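Local atomic coordinates of uncharacterized protein (Ruminococcus gnavus, PDB entry 4QAN), a protein that is of unknown function but has a cystatin-like fold, as a divergent member of the NTF2-like superfamily, and can bind a magnesium ion. Residues F211-I216 and K258-Y263; T220-V225 and K323-L328; E226-A231 and L241-T246; I311-E316 and P357-E362; G339-R344 and Q350-S355. One frame throughout, in Å; residues are numbered along the deposited sequence. Where two conformers were deposited one is given.

Overall arrangement
Contacts 2 and 5 lie where helix 221-234 packs on the sheet that holds strands 305-314 to 349-353. Contact 3 joins the same helix to the turn after helix 237-242, and its centre is 11 Å from that of contact 2. Contact 5 pairs two strands of the sheet, and its centre is 8 Å from that of contact 2. Gln350 and Ile351 also tie contact 5 to the turn of contact 3. Contact 1 sits about 14 Å from contact 5, centre to centre, and pins the segment leading to helix 221-234 onto helix 254-275. Contact 4 closes a loop on strand 305-314. It holds Ser360, a magnesium-binding residue with no ion bound here, about 9 Å from Ser355 of contact 5, side chain to side chain.

Contact 1: residues F211-I216 and K258-Y263; sequences FQAMPI and KKQGEY
Segment 211-216 runs as an irregular, extended chain past helix segment 258-263, nearest at Gln212 and Gln260, whose CA atoms are 7.7 Å apart. The side chain of Gln260 bridges this gap and meets backbone groups of Phe211 and Ala213 with both ends of its amide. Its NE2 donates to Phe211 O at 2.8 Å, and that oxygen lies almost in the amide plane of Gln260. The N-H points nearly straight at it (165°), but NE2 is tilted from the carbonyl plane of Phe211. At the other end of the amide, Gln260 OE1 accepts from Ala213 N at 2.9 Å, with the donor in the carbonyl plane of Gln260. CG of Gln260 is anti to the backbone N (chi1 174°) and the chain beyond is extended, which carries the amide straight out from the helix. The two bonds fix the rotation of the amide. It pairs with Phe211 O and Ala213 N much as a neighbouring backbone could, and so fastens the linker before helix 221-234 to helix 254-275 of this cystatin-like protein. The Phe211 ring covers the same amide. Gln260 NE2 lies over one ring face, displaced toward the rim and 3.5 Å from Phe211 CE2, with the two planes 31° apart. Ala213 CB touches Gln260 OE1 at 3.6 Å. Gln212 sends its own amide elsewhere, to Ser249 and Ser253.

Contact 2: residues T220-V225 and K323-L328; sequences TPQRAV and KQYAGL
The ring of Tyr325 meets both Pro221 and Gln222, each at a slant that is neither face-on nor edge-on, while a water lies at its edge, in the ring plane. Pro221 makes the closer approach. Its CG is 3.3 Å from Tyr325 OH and 3.6 Å from Tyr325 CZ, and its CB reaches CE1. Gln222 comes to the other ortho-to-hydroxyl carbon, with NE2 3.9 Å from Tyr325 CE2. Its amide plane is turned 55° from the ring. The chain of Gln222 bends at chi2 (98°), which brings the amide round to the tyrosine. The water joins the two polar ends: it lies 3.0 Å from Tyr325 OH and takes a weak bond from Gln222 NE2 at 2.9 Å. A leucine in place of Tyr325 would probably leave Pro221 with a gap where the ring end was and the water without its phenolic partner. The helix start is held separately. Thr220 is its N-cap, and its OG1 accepts from Arg223 N at 3.0 Å. Leu342 touches both Pro221 and Tyr325, and Pro312 packs on the ring from the neighbouring strand. Val225, one turn on, rests on Tyr340 and Val310. The contact therefore sets the first turn of helix 221-234 against strand 322-331, the packing of a helix on a curled antiparallel sheet seen in cystatin-like and NTF2-like folds.

Contact 3: residues E226-A231 and L241-T246; sequences EQFIYA and LAFATT
Phe243 pushes its ring against the backbone of helix 221-234 at Gln227 and Phe228, and this is the tight part of the contact. CZ of Phe243 lies 3.4 Å from Gln227 CB. Phe243 CE2 stands 3.6 Å from Phe228 N and equally near the carbonyl carbon of Gln227. The ring meets these backbone groups at a slant. CG of Phe243 is anti to its own carbonyl carbon (chi1 -80°), which directs the ring at the helix. The two phenylalanines touch more lightly, with Phe228 CB 4.0 Å from Phe243 CD2. The Phe228 ring continues inward to Tyr263 and Met270 of helix 254-275. The looser part is the end of the Gln227 side chain, which bends away from segment 241-246 on the partly exposed side. Phe243 itself sits in a type I turn from Ala242 to Thr245, closed by Thr245 N bonding to Ala242 O at 3.1 Å. The turn follows helix 237-242, so the contact folds this short helix back on the longer one before it. Ile216 adds another apolar neighbour to Phe243. The contact is thus an aromatic ring packed on helix backbone and CB atoms, without hydrogen bonds between the segments, so its hold rests on the shape and burial of the Phe243 ring.

Contact 4: residues I311-E316 and P357-E362; sequences IPIETE and PALSLE
Ile313 and Leu359 meet methyl to methyl, tip to tip, more closely than carbon atoms usually pack: CD1 of Ile313 is 3.3 Å from CD1 of Leu359. Leu359 CG is also near, 3.7 Å from the same Ile313 CD1. CG1 of Ile313 is anti to the carbonyl carbon (chi1 -60°), and the onward bond to CD1 is extended, which takes that methyl out to Leu359. The other branch of Ile313, CG2, turns to Ala358 and lies 4.0 Å from its CB. Ala358 CB also touches Thr315, whose CB and CG2 both lie 3.8 Å from it. Thr315 OG1 has its polar partner in Glu317 N. The contact joins the end of strand 305-314 to the short 3-10 segment 357-358 and the loop after it. Gln324 of the neighbouring strand supports the junction, since its OE1 accepts from Ala358 N. Next in the loop, Ser360 and Leu361 both face Ala356 in a G1 beta bulge. Ser360 is a magnesium-binding residue, although no ion is bound to this chain here. The contact surface is built from aliphatic carbons, mostly methyl groups, so it adds apolar packing to the hydrogen bond from Ala358 N to Gln324, while Ser360 takes no part in it.

Contact 5: residues G339-R344 and Q350-S355; sequences GYTLCR and QIQSLS
Strands 334-344 and 349-353 form a beta hairpin in the C-terminal sheet of this cystatin-like protein, and a classic beta bulge interrupts their pairing at Thr341. Gln352 and Ser353 both face Thr341, whose O accepts from Gln352 N at 2.7 Å and from Ser353 N at 3.1 Å. The shorter bond is the more bent, 142° at the hydrogen. Thr341 N returns a bond to Ser353 O. Beyond the bulge, Cys343 and Gln350 exchange two backbone bonds, both 2.9 Å, counting Cys343 N to Gln350 O and Gln350 N to Cys343 O. The side chain of Thr341 adds one more link. Its OG1 donates to Ser355 O at 2.9 Å, from above the carbonyl plane and not along a lone pair. Thr341 OG1 can reach Ser355 O because OG1 is anti to its own carbonyl carbon (chi1 -62°). A valine in place of Thr341 would probably leave Ser355 O without this donor and let the chain after the bulge move. On the face that carries Leu342, the packing is apolar. Tyr340 CE2 lies 3.5 Å from Leu354 CD2, their side chains running alongside, and Leu342 lies across Ile351, with its CD2 3.7 Å from Ile351 CG1. The phenol of Tyr340 goes on to Tyr329, and Gln350 NE2 to the backbone O of Thr245 and of Ile216. Backbone bonds thus set the register, and the threonine hydroxyl extends the grip past the last paired residue.

Contact 1: residues F211-I216 and K258-Y263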
# COMPACT_ATOMS: atom_id res chain seq x y z
N PHE A 211 -8.85 1.38 -4.71
CA PHE A 211 -10.03 1.78 -3.97
C PHE A 211 -9.70 2.91 -3.01
O PHE A 211 -8.55 3.05 -2.57
CB PHE A 211 -10.60 0.58 -3.21
CG PHE A 211 -9.75 0.15 -2.05
CD1 PHE A 211 -8.73 -0.77 -2.23
CD2 PHE A 211 -9.95 0.68 -0.79
CE1 PHE A 211 -7.93 -1.15 -1.16
CE2 PHE A 211 -9.16 0.30 0.27
CZ PHE A 211 -8.14 -0.62 0.08
N GLN A 212 -10.73 3.71 -2.71
CA GLN A 212 -10.66 4.76 -1.70
C GLN A 212 -11.80 4.45 -0.70
O GLN A 212 -12.97 4.47 -1.06
CB GLN A 212 -10.81 6.17 -2.34
CG GLN A 212 -10.30 7.34 -1.49
CD GLN A 212 -10.25 8.69 -2.22
OE1 GLN A 212 -9.53 8.86 -3.21
NE2 GLN A 212 -11.00 9.67 -1.72
N ALA A 213 -11.45 4.13 0.54
CA ALA A 213 -12.47 3.80 1.54
C ALA A 213 -13.19 5.10 1.94
O ALA A 213 -12.62 6.18 1.81
CB ALA A 213 -11.83 3.14 2.74
N MSE A 214 -14.45 4.97 2.35
CA MSE A 214 -15.22 6.10 2.84
C MSE A 214 -15.08 6.16 4.34
O MSE A 214 -14.75 5.18 4.97
CB MSE A 214 -16.68 5.96 2.45
CG MSE A 214 -17.42 4.95 3.32
SE MSE A 214 -19.28 4.87 2.72
CE MSE A 214 -19.92 3.79 4.24
N PRO A 215 -15.35 7.34 4.94
CA PRO A 215 -15.36 7.37 6.39
C PRO A 215 -16.49 6.52 6.98
O PRO A 215 -17.60 6.55 6.47
CB PRO A 215 -15.61 8.85 6.71
CG PRO A 215 -15.05 9.55 5.53
CD PRO A 215 -15.47 8.69 4.38
N ILE A 216 -16.20 5.73 8.01
CA ILE A 216 -17.24 5.16 8.87
C ILE A 216 -16.87 5.40 10.32
O ILE A 216 -15.68 5.50 10.65
CB ILE A 216 -17.49 3.64 8.65
CG1 ILE A 216 -16.24 2.83 8.98
CG2 ILE A 216 -17.95 3.37 7.22
CD1 ILE A 216 -16.45 1.34 8.82
N LYS A 258 -2.70 8.26 -0.25
CA LYS A 258 -1.41 8.06 0.38
C LYS A 258 -1.60 7.83 1.90
O LYS A 258 -0.98 6.95 2.47
CB LYS A 258 -0.47 9.23 0.09
CG LYS A 258 -0.04 9.31 -1.37
CD LYS A 258 1.09 10.30 -1.60
CE LYS A 258 0.76 11.66 -1.03
NZ LYS A 258 1.78 12.66 -1.43
N LYS A 259 -2.49 8.63 2.50
CA LYS A 259 -2.89 8.46 3.91
C LYS A 259 -3.45 7.06 4.17
O LYS A 259 -3.15 6.46 5.19
CB LYS A 259 -3.97 9.49 4.28
CG LYS A 259 -3.82 10.13 5.65
CD LYS A 259 -4.55 11.48 5.73
CE LYS A 259 -4.22 12.43 4.57
NZ LYS A 259 -4.46 13.89 4.84
N GLN A 260 -4.28 6.57 3.25
CA GLN A 260 -4.86 5.23 3.33
C GLN A 260 -3.75 4.17 3.28
O GLN A 260 -3.76 3.21 4.06
CB GLN A 260 -5.87 5.02 2.18
CG GLN A 260 -6.44 3.62 2.06
CD GLN A 260 -7.49 3.50 0.96
OE1 GLN A 260 -8.66 3.74 1.18
NE2 GLN A 260 -7.06 3.11 -0.23
N GLY A 261 -2.80 4.38 2.37
CA GLY A 261 -1.56 3.61 2.32
C GLY A 261 -0.80 3.60 3.63
O GLY A 261 -0.35 2.54 4.05
N GLU A 262 -0.66 4.75 4.27
CA GLU A 262 0.02 4.85 5.58
C GLU A 262 -0.73 4.10 6.68
O GLU A 262 -0.13 3.43 7.52
CB GLU A 262 0.15 6.31 6.04
CG GLU A 262 1.11 7.18 5.26
CD GLU A 262 2.57 6.91 5.60
OE1 GLU A 262 2.86 5.92 6.31
OE2 GLU A 262 3.43 7.70 5.14
N TYR A 263 -2.05 4.25 6.71
CA TYR A 263 -2.79 3.60 7.79
C TYR A 263 -2.73 2.08 7.61
O TYR A 263 -2.58 1.35 8.58
CB TYR A 263 -4.23 4.11 7.90
CG TYR A 263 -4.93 3.59 9.14
CD1 TYR A 263 -4.65 4.14 10.39
CD2 TYR A 263 -5.87 2.56 9.06
CE1 TYR A 263 -5.27 3.66 11.54
CE2 TYR A 263 -6.51 2.08 10.20
CZ TYR A 263 -6.20 2.64 11.44
OH TYR A 263 -6.84 2.19 12.57

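Contact 2: residues T220-V225 and K323-L328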
# COMPACT_ATOMS: atom_id res chain seq x y z
N THR A 220 -19.52 5.77 20.09
CA THR A 220 -18.60 5.99 21.20
C THR A 220 -17.21 5.63 20.73
O THR A 220 -17.06 4.87 19.78
CB THR A 220 -18.94 5.11 22.42
OG1 THR A 220 -18.59 3.76 22.14
CG2 THR A 220 -20.43 5.20 22.76
N PRO A 221 -16.18 6.18 21.40
CA PRO A 221 -14.82 5.84 20.99
C PRO A 221 -14.52 4.34 21.19
O PRO A 221 -13.96 3.70 20.29
CB PRO A 221 -13.94 6.75 21.87
CG PRO A 221 -14.80 7.20 22.99
CD PRO A 221 -16.21 7.18 22.48
N GLN A 222 -14.93 3.77 22.32
CA GLN A 222 -14.78 2.33 22.55
C GLN A 222 -15.38 1.46 21.42
O GLN A 222 -14.77 0.48 20.99
CB GLN A 222 -15.43 1.92 23.88
CG GLN A 222 -14.76 2.49 25.14
CD GLN A 222 -15.45 3.73 25.68
OE1 GLN A 222 -16.10 4.49 24.93
NE2 GLN A 222 -15.32 3.95 26.99
N ARG A 223 -16.57 1.83 20.95
CA ARG A 223 -17.25 1.04 19.93
C ARG A 223 -16.53 1.12 18.58
O ARG A 223 -16.53 0.16 17.80
CB ARG A 223 -18.71 1.45 19.81
CG ARG A 223 -19.53 0.53 18.93
CD ARG A 223 -20.98 0.95 18.88
NE ARG A 223 -21.57 1.06 20.20
CZ ARG A 223 -22.74 1.65 20.46
NH1 ARG A 223 -23.46 2.18 19.48
NH2 ARG A 223 -23.19 1.69 21.70
N ALA A 224 -15.87 2.24 18.33
CA ALA A 224 -15.04 2.37 17.13
C ALA A 224 -13.92 1.34 17.15
O ALA A 224 -13.68 0.65 16.16
CB ALA A 224 -14.47 3.77 17.03
N VAL A 225 -13.26 1.23 18.31
CA VAL A 225 -12.16 0.29 18.51
C VAL A 225 -12.68 -1.14 18.43
O VAL A 225 -12.06 -2.00 17.79
CB VAL A 225 -11.46 0.55 19.87
CG1 VAL A 225 -10.41 -0.51 20.15
CG2 VAL A 225 -10.83 1.93 19.88
N LYS A 323 -9.12 11.83 21.83
CA LYS A 323 -8.95 11.05 23.04
C LYS A 323 -8.09 9.80 22.83
O LYS A 323 -8.19 9.12 21.80
CB LYS A 323 -10.31 10.66 23.60
CG LYS A 323 -11.14 11.87 23.96
CD LYS A 323 -12.37 11.52 24.78
CE LYS A 323 -13.13 12.79 25.15
NZ LYS A 323 -12.41 13.65 26.14
N GLN A 324 -7.25 9.50 23.81
CA GLN A 324 -6.40 8.32 23.76
C GLN A 324 -6.99 7.18 24.59
O GLN A 324 -7.48 7.37 25.70
CB GLN A 324 -5.00 8.64 24.25
CG GLN A 324 -4.19 9.43 23.25
CD GLN A 324 -2.83 9.81 23.80
OE1 GLN A 324 -2.00 8.96 24.12
NE2 GLN A 324 -2.60 11.11 23.91
N TYR A 325 -6.91 5.98 24.01
CA TYR A 325 -7.48 4.80 24.62
C TYR A 325 -6.48 3.67 24.48
O TYR A 325 -5.73 3.62 23.51
CB TYR A 325 -8.81 4.45 23.91
CG TYR A 325 -9.99 5.25 24.41
CD1 TYR A 325 -10.27 6.54 23.93
CD2 TYR A 325 -10.84 4.72 25.40
CE1 TYR A 325 -11.34 7.27 24.42
CE2 TYR A 325 -11.91 5.45 25.88
CZ TYR A 325 -12.16 6.72 25.39
OH TYR A 325 -13.24 7.42 25.89
N ALA A 326 -6.48 2.76 25.46
CA ALA A 326 -5.68 1.54 25.41
C ALA A 326 -6.56 0.36 25.09
O ALA A 326 -7.65 0.23 25.61
CB ALA A 326 -4.97 1.32 26.73
N GLY A 327 -6.08 -0.50 24.19
CA GLY A 327 -6.74 -1.77 23.89
C GLY A 327 -6.03 -2.88 24.67
O GLY A 327 -4.80 -2.95 24.66
N LEU A 328 -6.80 -3.70 25.38
CA LEU A 328 -6.26 -4.88 26.06
C LEU A 328 -6.81 -6.11 25.35
O LEU A 328 -8.02 -6.20 25.13
CB LEU A 328 -6.65 -4.88 27.53
CG LEU A 328 -6.24 -6.09 28.37
CD1 LEU A 328 -4.73 -6.16 28.47
CD2 LEU A 328 -6.87 -6.04 29.76
O HOH W 1 -14.76 6.52 28.30

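Contact 3: residues E226-A231 and L241-T246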
# COMPACT_ATOMS: atom_id res chain seq x y z
N GLU A 226 -13.83 -1.39 19.07
CA GLU A 226 -14.46 -2.72 19.05
C GLU A 226 -14.78 -3.20 17.62
O GLU A 226 -14.48 -4.34 17.27
CB GLU A 226 -15.72 -2.74 19.92
CG GLU A 226 -15.42 -2.75 21.42
CD GLU A 226 -16.50 -2.09 22.29
OE1 GLU A 226 -17.61 -1.79 21.79
OE2 GLU A 226 -16.24 -1.86 23.51
N GLN A 227 -15.35 -2.33 16.80
CA GLN A 227 -15.75 -2.75 15.47
C GLN A 227 -14.60 -2.85 14.52
O GLN A 227 -14.66 -3.63 13.59
CB GLN A 227 -16.83 -1.85 14.87
CG GLN A 227 -18.24 -2.13 15.37
CD GLN A 227 -18.68 -3.56 15.08
OE1 GLN A 227 -18.85 -4.35 16.00
NE2 GLN A 227 -18.86 -3.90 13.79
N PHE A 228 -13.58 -2.01 14.74
CA PHE A 228 -12.29 -2.12 14.05
C PHE A 228 -11.66 -3.50 14.26
O PHE A 228 -11.32 -4.19 13.30
CB PHE A 228 -11.38 -1.00 14.57
CG PHE A 228 -9.93 -1.10 14.13
CD1 PHE A 228 -9.57 -0.77 12.84
CD2 PHE A 228 -8.94 -1.43 15.04
CE1 PHE A 228 -8.24 -0.81 12.45
CE2 PHE A 228 -7.61 -1.46 14.65
CZ PHE A 228 -7.26 -1.16 13.34
N ILE A 229 -11.57 -3.93 15.52
CA ILE A 229 -11.09 -5.28 15.82
C ILE A 229 -12.00 -6.39 15.28
O ILE A 229 -11.51 -7.43 14.86
CB ILE A 229 -10.82 -5.44 17.34
CG1 ILE A 229 -9.69 -4.47 17.77
CG2 ILE A 229 -10.50 -6.88 17.72
CD1 ILE A 229 -8.38 -4.62 17.02
N TYR A 230 -13.30 -6.17 15.25
CA TYR A 230 -14.22 -7.15 14.69
C TYR A 230 -13.96 -7.31 13.19
O TYR A 230 -13.97 -8.43 12.66
CB TYR A 230 -15.67 -6.74 14.92
CG TYR A 230 -16.70 -7.69 14.30
CD1 TYR A 230 -16.90 -8.96 14.81
CD2 TYR A 230 -17.48 -7.29 13.19
CE1 TYR A 230 -17.84 -9.83 14.25
CE2 TYR A 230 -18.42 -8.14 12.61
CZ TYR A 230 -18.60 -9.40 13.15
OH TYR A 230 -19.52 -10.25 12.60
N ALA A 231 -13.75 -6.19 12.50
CA ALA A 231 -13.37 -6.23 11.08
C ALA A 231 -12.11 -7.08 10.82
O ALA A 231 -12.05 -7.89 9.88
CB ALA A 231 -13.16 -4.81 10.57
N LEU A 241 -9.92 -0.17 7.42
CA LEU A 241 -9.28 1.07 6.98
C LEU A 241 -10.27 2.24 7.02
O LEU A 241 -9.91 3.33 7.48
CB LEU A 241 -8.72 0.93 5.57
CG LEU A 241 -7.61 -0.10 5.41
CD1 LEU A 241 -7.40 -0.38 3.93
CD2 LEU A 241 -6.31 0.33 6.07
N ALA A 242 -11.51 1.99 6.58
CA ALA A 242 -12.60 2.98 6.69
C ALA A 242 -12.73 3.65 8.06
O ALA A 242 -13.09 4.82 8.14
CB ALA A 242 -13.92 2.34 6.32
N PHE A 243 -12.46 2.92 9.14
CA PHE A 243 -12.54 3.50 10.52
C PHE A 243 -11.55 4.62 10.80
O PHE A 243 -11.74 5.40 11.74
CB PHE A 243 -12.40 2.41 11.60
CG PHE A 243 -13.67 1.63 11.85
CD1 PHE A 243 -14.80 2.28 12.32
CD2 PHE A 243 -13.74 0.28 11.59
CE1 PHE A 243 -15.99 1.58 12.53
CE2 PHE A 243 -14.91 -0.43 11.82
CZ PHE A 243 -16.04 0.22 12.28
N ALA A 244 -10.47 4.68 10.03
CA ALA A 244 -9.51 5.79 10.15
C ALA A 244 -9.52 6.72 8.94
O ALA A 244 -8.66 7.58 8.81
CB ALA A 244 -8.12 5.23 10.37
N THR A 245 -10.49 6.57 8.06
CA THR A 245 -10.60 7.45 6.90
C THR A 245 -11.31 8.73 7.33
O THR A 245 -12.51 8.74 7.54
CB THR A 245 -11.35 6.74 5.77
OG1 THR A 245 -10.66 5.51 5.47
CG2 THR A 245 -11.41 7.63 4.52
N THR A 246 -10.57 9.81 7.50
CA THR A 246 -11.12 11.03 8.10
C THR A 246 -11.82 11.95 7.12
O THR A 246 -12.58 12.81 7.53
CB THR A 246 -10.04 11.87 8.77
OG1 THR A 246 -9.02 12.16 7.80
CG2 THR A 246 -9.46 11.13 10.00

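Contact 4: residues I311-E316 and P357-E362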
# COMPACT_ATOMS: atom_id res chain seq x y z
N ILE A 311 -9.82 0.86 27.24
CA ILE A 311 -9.71 1.61 28.49
C ILE A 311 -9.24 3.03 28.25
O ILE A 311 -8.20 3.23 27.63
CB ILE A 311 -8.71 0.94 29.45
CG1 ILE A 311 -9.03 -0.54 29.61
CG2 ILE A 311 -8.75 1.64 30.80
CD1 ILE A 311 -7.94 -1.32 30.29
N PRO A 312 -9.98 4.03 28.77
CA PRO A 312 -9.57 5.40 28.52
C PRO A 312 -8.26 5.73 29.21
O PRO A 312 -8.02 5.34 30.37
CB PRO A 312 -10.71 6.22 29.14
CG PRO A 312 -11.24 5.35 30.24
CD PRO A 312 -11.14 3.95 29.69
N ILE A 313 -7.41 6.46 28.49
CA ILE A 313 -6.19 6.99 29.08
C ILE A 313 -6.44 8.42 29.54
O ILE A 313 -6.93 9.25 28.77
CB ILE A 313 -5.04 6.93 28.06
CG1 ILE A 313 -4.79 5.47 27.64
CG2 ILE A 313 -3.77 7.56 28.62
CD1 ILE A 313 -3.88 5.34 26.44
N GLU A 314 -6.11 8.72 30.78
CA GLU A 314 -6.23 10.07 31.27
C GLU A 314 -4.93 10.83 30.98
O GLU A 314 -3.89 10.48 31.51
CB GLU A 314 -6.53 10.07 32.76
CG GLU A 314 -6.63 11.45 33.37
CD GLU A 314 -7.17 11.42 34.78
OE1 GLU A 314 -8.25 10.82 34.99
OE2 GLU A 314 -6.51 11.98 35.67
N THR A 315 -5.01 11.86 30.13
CA THR A 315 -3.85 12.70 29.83
C THR A 315 -4.23 14.15 29.53
O THR A 315 -5.25 14.42 28.90
CB THR A 315 -3.02 12.19 28.65
OG1 THR A 315 -2.04 13.18 28.31
CG2 THR A 315 -3.91 11.93 27.43
N GLU A 316 -3.40 15.07 30.04
CA GLU A 316 -3.32 16.46 29.56
C GLU A 316 -3.67 16.67 28.08
O GLU A 316 -4.33 17.65 27.75
CB GLU A 316 -1.88 16.96 29.75
CG GLU A 316 -1.64 17.72 31.02
CD GLU A 316 -2.38 19.04 31.02
OE1 GLU A 316 -3.58 19.04 31.39
OE2 GLU A 316 -1.77 20.07 30.66
N PRO A 357 0.61 8.24 22.47
CA PRO A 357 1.82 8.87 22.96
C PRO A 357 1.85 8.98 24.48
O PRO A 357 2.91 8.89 25.09
CB PRO A 357 1.77 10.27 22.35
CG PRO A 357 0.91 10.14 21.16
CD PRO A 357 -0.06 9.05 21.43
N ALA A 358 0.67 9.14 25.07
CA ALA A 358 0.54 9.32 26.52
C ALA A 358 1.03 8.13 27.35
O ALA A 358 1.35 8.27 28.53
CB ALA A 358 -0.91 9.64 26.84
N LEU A 359 1.06 6.95 26.74
CA LEU A 359 1.64 5.75 27.34
C LEU A 359 2.88 5.29 26.58
O LEU A 359 3.29 4.13 26.70
CB LEU A 359 0.61 4.61 27.33
CG LEU A 359 -0.63 4.77 28.22
CD1 LEU A 359 -1.53 3.56 28.03
CD2 LEU A 359 -0.25 4.93 29.68
N SER A 360 3.47 6.20 25.80
CA SER A 360 4.66 5.92 24.99
C SER A 360 4.47 4.81 23.95
O SER A 360 5.44 4.19 23.52
CB SER A 360 5.87 5.62 25.89
OG SER A 360 7.00 5.33 25.09
N LEU A 361 3.23 4.60 23.52
CA LEU A 361 2.92 3.58 22.53
C LEU A 361 2.91 4.16 21.13
O LEU A 361 2.03 4.94 20.77
CB LEU A 361 1.59 2.90 22.83
CG LEU A 361 1.52 1.89 23.98
CD1 LEU A 361 0.12 1.30 24.08
CD2 LEU A 361 2.52 0.76 23.83
N GLU A 362 3.89 3.76 20.32
CA GLU A 362 4.00 4.25 18.96
C GLU A 362 3.00 3.60 18.03
O GLU A 362 2.40 2.57 18.33
CB GLU A 362 5.42 4.06 18.44
CG GLU A 362 6.39 5.03 19.11
CD GLU A 362 7.82 4.54 19.14
OE1 GLU A 362 8.46 4.48 18.06
OE2 GLU A 362 8.32 4.24 20.25

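Contact 5: residues G339-R344 and Q350-S355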
# COMPACT_ATOMS: atom_id res chain seq x y z
N GLY A 339 -2.23 0.98 21.81
CA GLY A 339 -2.75 2.32 21.97
C GLY A 339 -3.50 2.84 20.77
O GLY A 339 -3.15 2.54 19.63
N TYR A 340 -4.54 3.63 21.04
CA TYR A 340 -5.33 4.29 20.01
C TYR A 340 -5.45 5.77 20.32
O TYR A 340 -5.43 6.17 21.48
CB TYR A 340 -6.75 3.73 19.96
CG TYR A 340 -6.86 2.31 19.48
CD1 TYR A 340 -6.67 1.25 20.36
CD2 TYR A 340 -7.17 2.03 18.17
CE1 TYR A 340 -6.78 -0.06 19.94
CE2 TYR A 340 -7.28 0.73 17.73
CZ TYR A 340 -7.10 -0.31 18.63
OH TYR A 340 -7.21 -1.59 18.18
N THR A 341 -5.55 6.57 19.27
CA THR A 341 -5.90 7.98 19.41
C THR A 341 -7.14 8.10 18.54
O THR A 341 -7.11 7.73 17.37
CB THR A 341 -4.79 8.94 18.93
OG1 THR A 341 -3.61 8.76 19.72
CG2 THR A 341 -5.23 10.38 19.05
N LEU A 342 -8.23 8.58 19.13
CA LEU A 342 -9.53 8.65 18.45
C LEU A 342 -10.00 10.09 18.32
O LEU A 342 -9.72 10.92 19.21
CB LEU A 342 -10.56 7.85 19.23
CG LEU A 342 -10.16 6.38 19.35
CD1 LEU A 342 -10.43 5.87 20.75
CD2 LEU A 342 -10.88 5.55 18.30
N CYS A 343 -10.69 10.37 17.21
CA CYS A 343 -11.21 11.71 16.93
C CYS A 343 -12.72 11.69 16.66
O CYS A 343 -13.25 10.80 15.98
CB CYS A 343 -10.46 12.37 15.76
SG CYS A 343 -10.56 11.43 14.21
N ARG A 344 -13.38 12.71 17.19
CA ARG A 344 -14.82 12.87 17.15
C ARG A 344 -15.19 13.64 15.91
O ARG A 344 -14.81 14.79 15.78
CB ARG A 344 -15.27 13.65 18.40
CG ARG A 344 -16.76 13.85 18.64
CD ARG A 344 -16.94 14.56 19.98
NE ARG A 344 -18.30 15.04 20.26
CZ ARG A 344 -19.31 14.30 20.73
NH1 ARG A 344 -19.16 13.00 20.95
NH2 ARG A 344 -20.49 14.87 20.95
N GLN A 350 -13.95 8.12 15.22
CA GLN A 350 -13.06 7.38 14.31
C GLN A 350 -11.69 7.20 14.93
O GLN A 350 -11.34 7.86 15.92
CB GLN A 350 -12.89 8.14 13.01
CG GLN A 350 -14.15 8.18 12.17
CD GLN A 350 -13.89 8.75 10.78
OE1 GLN A 350 -13.77 9.96 10.61
NE2 GLN A 350 -13.81 7.87 9.79
N ILE A 351 -10.91 6.32 14.32
CA ILE A 351 -9.54 6.11 14.74
C ILE A 351 -8.67 7.15 14.04
O ILE A 351 -8.69 7.25 12.83
CB ILE A 351 -9.05 4.69 14.43
CG1 ILE A 351 -9.84 3.67 15.25
CG2 ILE A 351 -7.56 4.55 14.74
CD1 ILE A 351 -9.63 2.21 14.80
N GLN A 352 -7.93 7.94 14.82
CA GLN A 352 -6.93 8.86 14.22
C GLN A 352 -5.60 8.15 13.99
O GLN A 352 -5.04 8.24 12.91
CB GLN A 352 -6.74 10.09 15.08
CG GLN A 352 -5.71 11.07 14.55
CD GLN A 352 -5.72 12.37 15.32
OE1 GLN A 352 -4.78 12.68 16.04
NE2 GLN A 352 -6.79 13.14 15.18
N SER A 353 -5.15 7.38 14.98
CA SER A 353 -3.94 6.56 14.82
C SER A 353 -3.93 5.36 15.77
O SER A 353 -4.66 5.31 16.75
CB SER A 353 -2.67 7.40 15.03
OG SER A 353 -2.49 7.68 16.41
N LEU A 354 -3.08 4.41 15.43
CA LEU A 354 -2.87 3.23 16.24
C LEU A 354 -1.72 3.49 17.23
O LEU A 354 -0.87 2.62 17.45
CB LEU A 354 -2.60 2.02 15.33
CG LEU A 354 -3.76 1.69 14.37
CD1 LEU A 354 -3.44 0.53 13.43
CD2 LEU A 354 -5.05 1.43 15.13
N SER A 355 -1.72 4.68 17.83
CA SER A 355 -0.72 5.05 18.83
C SER A 355 -1.40 5.67 20.03
O SER A 355 -2.54 6.12 19.97
CB SER A 355 0.25 6.07 18.24
OG SER A 355 -0.41 7.30 18.02
O HOH W 2 -0.04 1.05 19.65